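Local coordinates for protein CalS10 (Micromonospora echinospora, PDB 6UK5) that binds S-adenosylmethionine and probably acts as an amino pentose methyltransferase in the biosynthesis of calicheamicin, at residues 55-61 with 76-82. Sequence-based numbering, arbitrary orientation.
Sequences AARLLDV and FPHVEGL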
loop_
_atom_site.group_PDB
_atom_site.type_symbol
_atom_site.label_atom_id
_atom_site.label_comp_id
_atom_site.label_asym_id
_atom_site.label_seq_id
_atom_site.Cartn_x
_atom_site.Cartn_y
_atom_site.Cartn_z
ATOM N N ALA A 55 -39.779 -18.054 5.574
ATOM C CA ALA A 55 -38.521 -18.506 4.994
ATOM C C ALA A 55 -37.633 -19.167 6.041
ATOM O O ALA A 55 -37.431 -18.625 7.131
ATOM C CB ALA A 55 -37.789 -17.320 4.361
ATOM N N ALA A 56 -37.097 -20.344 5.701
ATOM C CA ALA A 56 -36.232 -21.068 6.625
ATOM C C ALA A 56 -34.958 -21.589 5.962
ATOM O O ALA A 56 -33.902 -21.640 6.603
ATOM C CB ALA A 56 -37.001 -22.233 7.254
ATOM N N ARG A 57 -35.035 -21.968 4.689
ATOM C CA ARG A 57 -33.907 -22.529 3.951
ATOM C C ARG A 57 -33.402 -21.514 2.933
ATOM O O ARG A 57 -34.172 -21.045 2.087
ATOM C CB ARG A 57 -34.308 -23.829 3.253
ATOM C CG ARG A 57 -34.611 -24.986 4.189
ATOM C CD ARG A 57 -35.280 -26.135 3.446
ATOM N NE ARG A 57 -34.594 -26.478 2.200
ATOM C CZ ARG A 57 -33.469 -27.184 2.118
ATOM N NH1 ARG A 57 -32.875 -27.630 3.217
ATOM N NH2 ARG A 57 -32.932 -27.439 0.932
ATOM N N LEU A 58 -32.111 -21.184 3.011
ATOM C CA LEU A 58 -31.500 -20.210 2.118
ATOM C C LEU A 58 -30.214 -20.763 1.521
ATOM O O LEU A 58 -29.467 -21.486 2.186
ATOM C CB LEU A 58 -31.197 -18.894 2.847
ATOM C CG LEU A 58 -30.558 -17.803 1.982
ATOM C CD1 LEU A 58 -31.065 -16.443 2.423
ATOM C CD2 LEU A 58 -29.036 -17.827 2.035
ATOM N N LEU A 59 -29.967 -20.408 0.261
ATOM C CA LEU A 59 -28.751 -20.771 -0.459
ATOM C C LEU A 59 -28.121 -19.513 -1.035
ATOM O O LEU A 59 -28.772 -18.781 -1.788
ATOM C CB LEU A 59 -29.049 -21.780 -1.574
ATOM C CG LEU A 59 -27.931 -22.014 -2.593
ATOM C CD1 LEU A 59 -26.794 -22.814 -1.990
ATOM C CD2 LEU A 59 -28.485 -22.724 -3.819
ATOM N N ASP A 60 -26.861 -19.263 -0.688
ATOM C CA ASP A 60 -26.092 -18.168 -1.263
ATOM C C ASP A 60 -25.242 -18.732 -2.395
ATOM O O ASP A 60 -24.437 -19.644 -2.176
ATOM C CB ASP A 60 -25.213 -17.490 -0.214
ATOM C CG ASP A 60 -24.604 -16.205 -0.716
ATOM O OD1 ASP A 60 -25.042 -15.718 -1.782
ATOM O OD2 ASP A 60 -23.685 -15.689 -0.042
ATOM N N VAL A 61 -25.423 -18.192 -3.596
ATOM C CA VAL A 61 -24.780 -18.701 -4.801
ATOM C C VAL A 61 -23.618 -17.783 -5.150
ATOM O O VAL A 61 -23.780 -16.558 -5.212
ATOM C CB VAL A 61 -25.781 -18.801 -5.961
ATOM C CG1 VAL A 61 -25.066 -19.158 -7.241
ATOM C CG2 VAL A 61 -26.850 -19.837 -5.645
ATOM N N PHE A 76 -31.599 -17.345 9.521
ATOM C CA PHE A 76 -32.357 -18.448 8.946
ATOM C C PHE A 76 -31.900 -19.767 9.557
ATOM O O PHE A 76 -30.693 -19.990 9.723
ATOM C CB PHE A 76 -32.197 -18.490 7.418
ATOM C CG PHE A 76 -32.700 -17.254 6.721
ATOM C CD1 PHE A 76 -31.823 -16.286 6.263
ATOM C CD2 PHE A 76 -34.059 -17.058 6.535
ATOM C CE1 PHE A 76 -32.294 -15.154 5.626
ATOM C CE2 PHE A 76 -34.530 -15.927 5.899
ATOM C CZ PHE A 76 -33.648 -14.977 5.447
ATOM N N PRO A 77 -32.842 -20.665 9.909
ATOM C CA PRO A 77 -32.454 -21.948 10.513
ATOM C C PRO A 77 -31.426 -22.721 9.703
ATOM O O PRO A 77 -30.359 -23.065 10.221
ATOM C CB PRO A 77 -33.782 -22.716 10.589
ATOM C CG PRO A 77 -34.829 -21.665 10.603
ATOM C CD PRO A 77 -34.304 -20.549 9.753
ATOM N N HIS A 78 -31.728 -22.993 8.437
ATOM C CA HIS A 78 -30.848 -23.758 7.563
ATOM C C HIS A 78 -30.318 -22.851 6.465
ATOM O O HIS A 78 -31.079 -22.112 5.832
ATOM C CB HIS A 78 -31.561 -24.972 6.964
ATOM C CG HIS A 78 -30.656 -25.869 6.177
ATOM N ND1 HIS A 78 -31.114 -26.692 5.171
ATOM C CD2 HIS A 78 -29.311 -26.028 6.209
ATOM C CE1 HIS A 78 -30.097 -27.350 4.645
ATOM N NE2 HIS A 78 -28.991 -26.961 5.252
ATOM N N VAL A 79 -29.013 -22.921 6.245
ATOM C CA VAL A 79 -28.317 -22.081 5.282
ATOM C C VAL A 79 -27.282 -22.937 4.570
ATOM O O VAL A 79 -26.671 -23.822 5.179
ATOM C CB VAL A 79 -27.674 -20.882 6.011
ATOM C CG1 VAL A 79 -26.572 -20.278 5.199
ATOM C CG2 VAL A 79 -28.732 -19.833 6.350
ATOM N N GLU A 80 -27.084 -22.679 3.278
ATOM C CA GLU A 80 -26.112 -23.420 2.488
ATOM C C GLU A 80 -25.399 -22.469 1.537
ATOM O O GLU A 80 -25.798 -21.315 1.356
ATOM C CB GLU A 80 -26.760 -24.563 1.693
ATOM C CG GLU A 80 -27.441 -25.626 2.537
ATOM C CD GLU A 80 -27.748 -26.884 1.746
ATOM O OE1 GLU A 80 -27.057 -27.137 0.734
ATOM O OE2 GLU A 80 -28.681 -27.618 2.134
ATOM N N GLY A 81 -24.334 -22.976 0.917
ATOM C CA GLY A 81 -23.539 -22.176 0.012
ATOM C C GLY A 81 -23.161 -22.959 -1.229
ATOM O O GLY A 81 -23.114 -24.191 -1.230
ATOM N N LEU A 82 -22.892 -22.209 -2.295
ATOM C CA LEU A 82 -22.475 -22.766 -3.575
ATOM C C LEU A 82 -21.400 -21.851 -4.137
ATOM O O LEU A 82 -21.603 -20.637 -4.233
ATOM C CB LEU A 82 -23.675 -22.885 -4.525
ATOM C CG LEU A 82 -23.591 -23.657 -5.846
ATOM C CD1 LEU A 82 -22.673 -22.966 -6.838
ATOM C CD2 LEU A 82 -23.156 -25.101 -5.627
#
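L58 and V79 pair across two neighbouring parallel strands, 57-61 and 78-82, joined by five backbone hydrogen bonds that run from H78 N to A56 O at one end to L82 N to D60 O (3.0 Å) at the other. Of these, D60 N to E80 O is the straightest, with 170° at the hydrogen. On the face carrying L58, V79 and D60, a chi1 of -180° turns CG of L58 away from the backbone N and carries its CD1 to 3.7 Å from CE1 of the F76 ring, approaching obliquely. The CD2-CE2 edge of that ring meets A55, whose CB is 3.9 Å from F76 CE2 and whose carbonyl O lies in the ring plane. An alanine in place of F76 would remove the ring and would probably leave L58 CD1 and A55 CB without their shared apolar partner. Over the other face, L59 CD1 reaches across to L82 CB (4.0 Å), while R57 and H78 run side by side, guanidinium and imidazole planes 50° apart; R57 NH2 bonds to the T114 carbonyl. Helix 67-73 makes this a Rossmann-type beta-alpha-beta crossover, covering L58, D60 and V79, while helix 37-51 packs on L58 and F76. D60, near the C-terminal end of strand 57-61, hydrogen-bonds T119 through OD1 and touches the bound S-adenosylmethionine. On its other flank strand 57-61 pairs with strand 115-120, and strand 78-83 with 101-103.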